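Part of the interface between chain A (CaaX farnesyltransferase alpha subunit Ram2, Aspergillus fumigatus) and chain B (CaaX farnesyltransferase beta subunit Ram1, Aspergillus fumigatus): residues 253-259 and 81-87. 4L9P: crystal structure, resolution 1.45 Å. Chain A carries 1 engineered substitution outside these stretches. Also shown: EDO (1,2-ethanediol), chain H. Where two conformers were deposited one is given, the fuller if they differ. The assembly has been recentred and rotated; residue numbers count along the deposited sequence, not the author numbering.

Chain A, residues 253-259: LEAPENR
Chain B (81-87) LIHDLLS

The contact is organised around one carboxylate, that of Asp B84, set against a turn in chain A. Chain A enters as weakly bonded helix at Leu A253 and Glu A254 (phi/psi -65/-23 and -73/-22), then extends at Ala A255 (-168/80). A type I beta turn follows from Ala A255 to Asn A258, with Pro A256 at -67/-20 and Glu A257 at -84/3 as its central residues; it is closed by the hydrogen bond from Asn A258 N to Ala A255 O, 3.1 Å. Proline suits the second position of such a turn because its ring holds phi near the required value; the pucker here is C-gamma exo. Chain B has no regular secondary structure. Ile B82, His B83, Asp B84 and Leu B86 have phi/psi of -90/128, -141/118, -65/149 and -72/127, interrupted by Leu B85 at -76/-30. The register is marked by Ala A255 and Asp B84, whose CA atoms lie 5.6 Å apart.

Asp B84 points its CA-to-CB bond toward chain A and adopts chi1 -74° (m) and chi2 -21°, which carries the carboxylate to the turn. Glu A257 N donates to Asp B84 OD1 at 2.9 Å, with an N-H...acceptor angle of 158°, a direct hydrogen bond between the stretches. Pro A256 N also lies 3.3 Å from Asp B84 OD1 but has no hydrogen to share, so this is a close contact and not a hydrogen bond; Pro A256 CD lies 3.4 Å from Asp B84 OD1. The other oxygen, Asp B84 OD2, sits 3.3 Å from Ala A255 CB and is hydrogen-bonded elsewhere in the structure. Asp B84 and Glu A257 have the largest areas covered by the opposing stretch, 76 and 70 Å² of a summed 304 Å².

The CA-to-CB bond of Glu A257 also points toward chain B. With chi1 -168° (t), chi2 54° (p) and chi3 14°, its side chain folds so that OE1 comes within 3.6 Å of Ile B82 CD1, while OE2 accepts a 2.7 Å hydrogen bond from O2 of the ethanediol, probably a component of the crystallisation liquor. Both OE1 and OE2 are hydrogen-bonded elsewhere in the structure, so OE1 can lie beside a methyl without being left unsatisfied. Ile B82, chi1 -65° (m) and chi2 165° (t), directs CD1 to this contact.

At the other flank, Leu B86 points toward chain A with chi1 175° (t) and chi2 69° (p), bringing CD2 to 4.2 Å from Ala A255 CB, an apolar contact. Its CB lies 3.7 Å from Glu A254 O. The small side chain of buried Ala A255 thus meets both leucine and aspartate. Water 1 bridges the backbones here, donating to Glu A254 O at 2.8 Å and accepting from Leu B86 N at 2.9 Å.

Asn A258, chi1 172° (t) and chi2 16°, has a sideways CA-to-CB bond; at the N-cap position its side chain caps a backbone N just beyond the stretch, and its ND2 is hydrogen-bonded elsewhere in the structure. His B83 points away, its side chain no nearer than 7.1 Å.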

ATOM      1  N   LEU A 253       8.617  27.981  -9.561  1.00 11.37           N
ATOM      2  CA  LEU A 253       9.137  28.698 -10.729  1.00 12.93           C
ATOM      3  C   LEU A 253      10.336  27.964 -11.374  1.00 14.21           C
ATOM      4  O   LEU A 253      10.606  28.125 -12.563  1.00 16.67           O
ATOM      5  CB  LEU A 253       9.540  30.128 -10.322  1.00 14.37           C
ATOM      6  CG  LEU A 253       8.367  31.055  -9.990  1.00 15.84           C
ATOM      7  CD1 LEU A 253       8.875  32.305  -9.259  1.00 16.81           C
ATOM      8  CD2 LEU A 253       7.578  31.440 -11.247  1.00 17.85           C
ATOM      9  N   GLU A 254      11.027  27.125 -10.618  1.00 14.04           N
ATOM     10  CA  GLU A 254      12.108  26.328 -11.203  1.00 14.08           C
ATOM     11  C   GLU A 254      11.615  25.202 -12.088  1.00 14.02           C
ATOM     12  O   GLU A 254      12.378  24.710 -12.944  1.00 16.04           O
ATOM     13  CB  GLU A 254      12.989  25.714 -10.105  1.00 15.36           C
ATOM     14  CG  GLU A 254      13.647  26.756  -9.217  1.00 17.68           C
ATOM     15  CD  GLU A 254      14.303  26.191  -7.963  1.00 20.47           C
ATOM     16  OE1 GLU A 254      14.099  25.034  -7.586  1.00 21.06           O
ATOM     17  OE2 GLU A 254      15.073  26.937  -7.353  1.00 22.80           O
ATOM     18  N   ALA A 255      10.351  24.768 -11.890  1.00 12.08           N
ATOM     19  CA  ALA A 255       9.819  23.566 -12.592  1.00 11.66           C
ATOM     20  C   ALA A 255       8.329  23.549 -12.372  1.00 11.07           C
ATOM     21  O   ALA A 255       7.819  22.892 -11.493  1.00 10.32           O
ATOM     22  CB  ALA A 255      10.483  22.250 -12.070  1.00 13.39           C
ATOM     23  N   PRO A 256       7.595  24.354 -13.153  1.00 10.87           N
ATOM     24  CA  PRO A 256       6.182  24.568 -12.800  1.00 10.84           C
ATOM     25  C   PRO A 256       5.296  23.328 -12.944  1.00  9.91           C
ATOM     26  O   PRO A 256       4.236  23.330 -12.333  1.00  9.98           O
ATOM     27  CB  PRO A 256       5.726  25.642 -13.836  1.00 12.29           C
ATOM     28  CG  PRO A 256       6.968  26.395 -14.085  1.00 13.76           C
ATOM     29  CD  PRO A 256       8.042  25.311 -14.194  1.00 12.78           C
ATOM     30  N   GLU A 257       5.692  22.316 -13.718  1.00  9.11           N
ATOM     31  CA  GLU A 257       4.841  21.119 -13.825  1.00  9.50           C
ATOM     32  C   GLU A 257       5.081  20.130 -12.668  1.00  8.88           C
ATOM     33  O   GLU A 257       4.446  19.085 -12.620  1.00 10.82           O
ATOM     34  CB  GLU A 257       5.066  20.459 -15.189  1.00 11.70           C
ATOM     35  CG  GLU A 257       4.073  19.357 -15.600  1.00 13.57           C
ATOM     36  CD  GLU A 257       2.617  19.762 -15.555  1.00 15.40           C
ATOM     37  OE1 GLU A 257       2.346  20.964 -15.461  1.00 15.16           O
ATOM     38  OE2 GLU A 257       1.731  18.867 -15.652  1.00 16.77           O
ATOM     39  N   ASN A 258       5.946  20.471 -11.711  1.00  8.84           N
ATOM     40  CA  ASN A 258       6.228  19.570 -10.577  1.00  7.64           C
ATOM     41  C   ASN A 258       5.071  19.628  -9.577  1.00  7.37           C
ATOM     42  O   ASN A 258       4.853  20.659  -8.935  1.00  8.78           O
ATOM     43  CB  ASN A 258       7.482  20.113  -9.951  1.00  7.95           C
ATOM     44  CG  ASN A 258       7.882  19.458  -8.648  1.00  7.50           C
ATOM     45  OD1 ASN A 258       7.410  18.382  -8.272  1.00  6.77           O
ATOM     46  ND2 ASN A 258       8.831  20.122  -7.960  1.00  6.65           N
ATOM     47  N   ARG A 259       4.336  18.532  -9.403  1.00  6.51           N
ATOM     48  CA  ARG A 259       3.163  18.540  -8.529  0.57  6.92           C
ATOM     49  C   ARG A 259       3.501  18.856  -7.074  1.00  6.71           C
ATOM     50  O   ARG A 259       2.717  19.477  -6.379  1.00  7.31           O
ATOM     51  CB  ARG A 259       2.459  17.185  -8.610  0.57  8.74           C
ATOM     52  CG  ARG A 259       1.270  17.025  -7.672  0.57 11.31           C
ATOM     53  CD  ARG A 259       0.652  15.665  -7.933  0.57 13.22           C
ATOM     54  NE  ARG A 259       0.298  15.495  -9.363  0.57 15.63           N
ATOM     55  CZ  ARG A 259      -0.787  15.971  -9.965  0.57 14.65           C
ATOM     56  NH1 ARG A 259      -1.740  16.616  -9.262  0.57 15.64           N
ATOM     57  NH2 ARG A 259      -0.958  15.719 -11.269  0.57 12.46           N
TER
ATOM     58  N   LEU B  81       2.069  16.969 -22.994  1.00 16.77           N
ATOM     59  CA  LEU B  81       2.338  18.210 -23.698  1.00 17.85           C
ATOM     60  C   LEU B  81       3.295  19.126 -22.972  1.00 18.34           C
ATOM     61  O   LEU B  81       4.105  19.816 -23.599  1.00 19.49           O
ATOM     62  CB  LEU B  81       1.036  18.988 -23.863  1.00 20.83           C
ATOM     63  CG  LEU B  81       0.082  18.484 -24.941  1.00 24.40           C
ATOM     64  CD1 LEU B  81      -1.099  19.466 -25.058  1.00 26.71           C
ATOM     65  CD2 LEU B  81       0.736  18.401 -26.305  1.00 25.67           C
ATOM     66  N   ILE B  82       3.152  19.199 -21.653  1.00 17.50           N
ATOM     67  CA  ILE B  82       3.906  20.183 -20.892  1.00 18.58           C
ATOM     68  C   ILE B  82       5.204  19.557 -20.490  1.00 20.96           C
ATOM     69  O   ILE B  82       5.225  18.446 -19.910  1.00 22.11           O
ATOM     70  CB  ILE B  82       3.164  20.636 -19.621  1.00 18.05           C
ATOM     71  CG1 ILE B  82       1.872  21.386 -19.978  1.00 19.72           C
ATOM     72  CG2 ILE B  82       4.077  21.543 -18.728  1.00 17.78           C
ATOM     73  CD1 ILE B  82       0.945  21.525 -18.746  1.00 20.76           C
ATOM     74  N   HIS B  83       6.323  20.211 -20.758  0.52 21.55           N
ATOM     75  CA  HIS B  83       7.588  19.648 -20.275  0.52 21.59           C
ATOM     76  C   HIS B  83       8.514  20.745 -19.787  0.52 20.21           C
ATOM     77  O   HIS B  83       8.927  21.628 -20.537  0.52 20.49           O
ATOM     78  CB  HIS B  83       8.292  18.786 -21.337  0.52 23.46           C
ATOM     79  CG  HIS B  83       7.892  17.334 -21.322  0.52 25.02           C
ATOM     80  ND1 HIS B  83       6.856  16.832 -22.082  0.52 25.65           N
ATOM     81  CD2 HIS B  83       8.409  16.274 -20.654  0.52 25.26           C
ATOM     82  CE1 HIS B  83       6.748  15.534 -21.880  0.52 24.63           C
ATOM     83  NE2 HIS B  83       7.688  15.166 -21.033  0.52 25.15           N
ATOM     84  N   ASP B  84       8.829  20.654 -18.506  1.00 19.01           N
ATOM     85  CA  ASP B  84       9.713  21.582 -17.807  1.00 18.24           C
ATOM     86  C   ASP B  84      11.114  21.475 -18.397  1.00 20.14           C
ATOM     87  O   ASP B  84      11.541  20.411 -18.796  1.00 21.55           O
ATOM     88  CB  ASP B  84       9.883  21.150 -16.349  1.00 18.33           C
ATOM     89  CG  ASP B  84       8.646  21.420 -15.427  1.00 19.83           C
ATOM     90  OD1 ASP B  84       7.796  22.254 -15.724  1.00 21.08           O
ATOM     91  OD2 ASP B  84       8.587  20.789 -14.332  1.00 20.52           O
ATOM     92  N   LEU B  85      11.872  22.561 -18.389  1.00 20.89           N
ATOM     93  CA  LEU B  85      13.237  22.475 -18.891  1.00 22.58           C
ATOM     94  C   LEU B  85      14.202  21.802 -17.943  1.00 20.03           C
ATOM     95  O   LEU B  85      15.178  21.180 -18.352  1.00 21.70           O
ATOM     96  CB  LEU B  85      13.785  23.870 -19.140  1.00 25.71           C
ATOM     97  CG  LEU B  85      12.930  24.715 -20.057  1.00 28.85           C
ATOM     98  CD1 LEU B  85      13.602  26.103 -20.205  1.00 29.81           C
ATOM     99  CD2 LEU B  85      12.761  24.050 -21.438  1.00 30.38           C
ATOM    100  N   LEU B  86      13.937  21.926 -16.651  1.00 17.05           N
ATOM    101  CA  LEU B  86      14.890  21.409 -15.661  1.00 15.62           C
ATOM    102  C   LEU B  86      14.899  19.884 -15.620  1.00 13.88           C
ATOM    103  O   LEU B  86      13.845  19.270 -15.395  1.00 13.89           O
ATOM    104  CB  LEU B  86      14.484  21.937 -14.297  1.00 15.62           C
ATOM    105  CG  LEU B  86      15.320  21.389 -13.129  1.00 15.62           C
ATOM    106  CD1 LEU B  86      16.771  21.914 -13.156  1.00 17.15           C
ATOM    107  CD2 LEU B  86      14.640  21.706 -11.785  1.00 16.27           C
ATOM    108  N   SER B  87      16.076  19.279 -15.759  1.00 13.12           N
ATOM    109  CA  SER B  87      16.247  17.830 -15.633  1.00 13.23           C
ATOM    110  C   SER B  87      16.726  17.482 -14.216  1.00 12.08           C
ATOM    111  O   SER B  87      17.707  18.081 -13.716  1.00 13.50           O
ATOM    112  CB  SER B  87      17.317  17.363 -16.616  1.00 15.70           C
ATOM    113  OG  SER B  87      17.484  15.963 -16.510  1.00 17.73           O
TER
HETATM  114  C1  EDO H 405       0.121  15.777 -16.647  1.00 22.19           C
HETATM  115  O1  EDO H 405      -0.595  15.766 -17.888  1.00 22.23           O
HETATM  116  C2  EDO H 405       1.607  15.830 -17.001  1.00 23.57           C
HETATM  117  O2  EDO H 405       1.972  17.074 -17.646  1.00 22.66           O
HETATM  118  O   HOH W   1      11.907  23.644 -15.493  1.00 18.90           O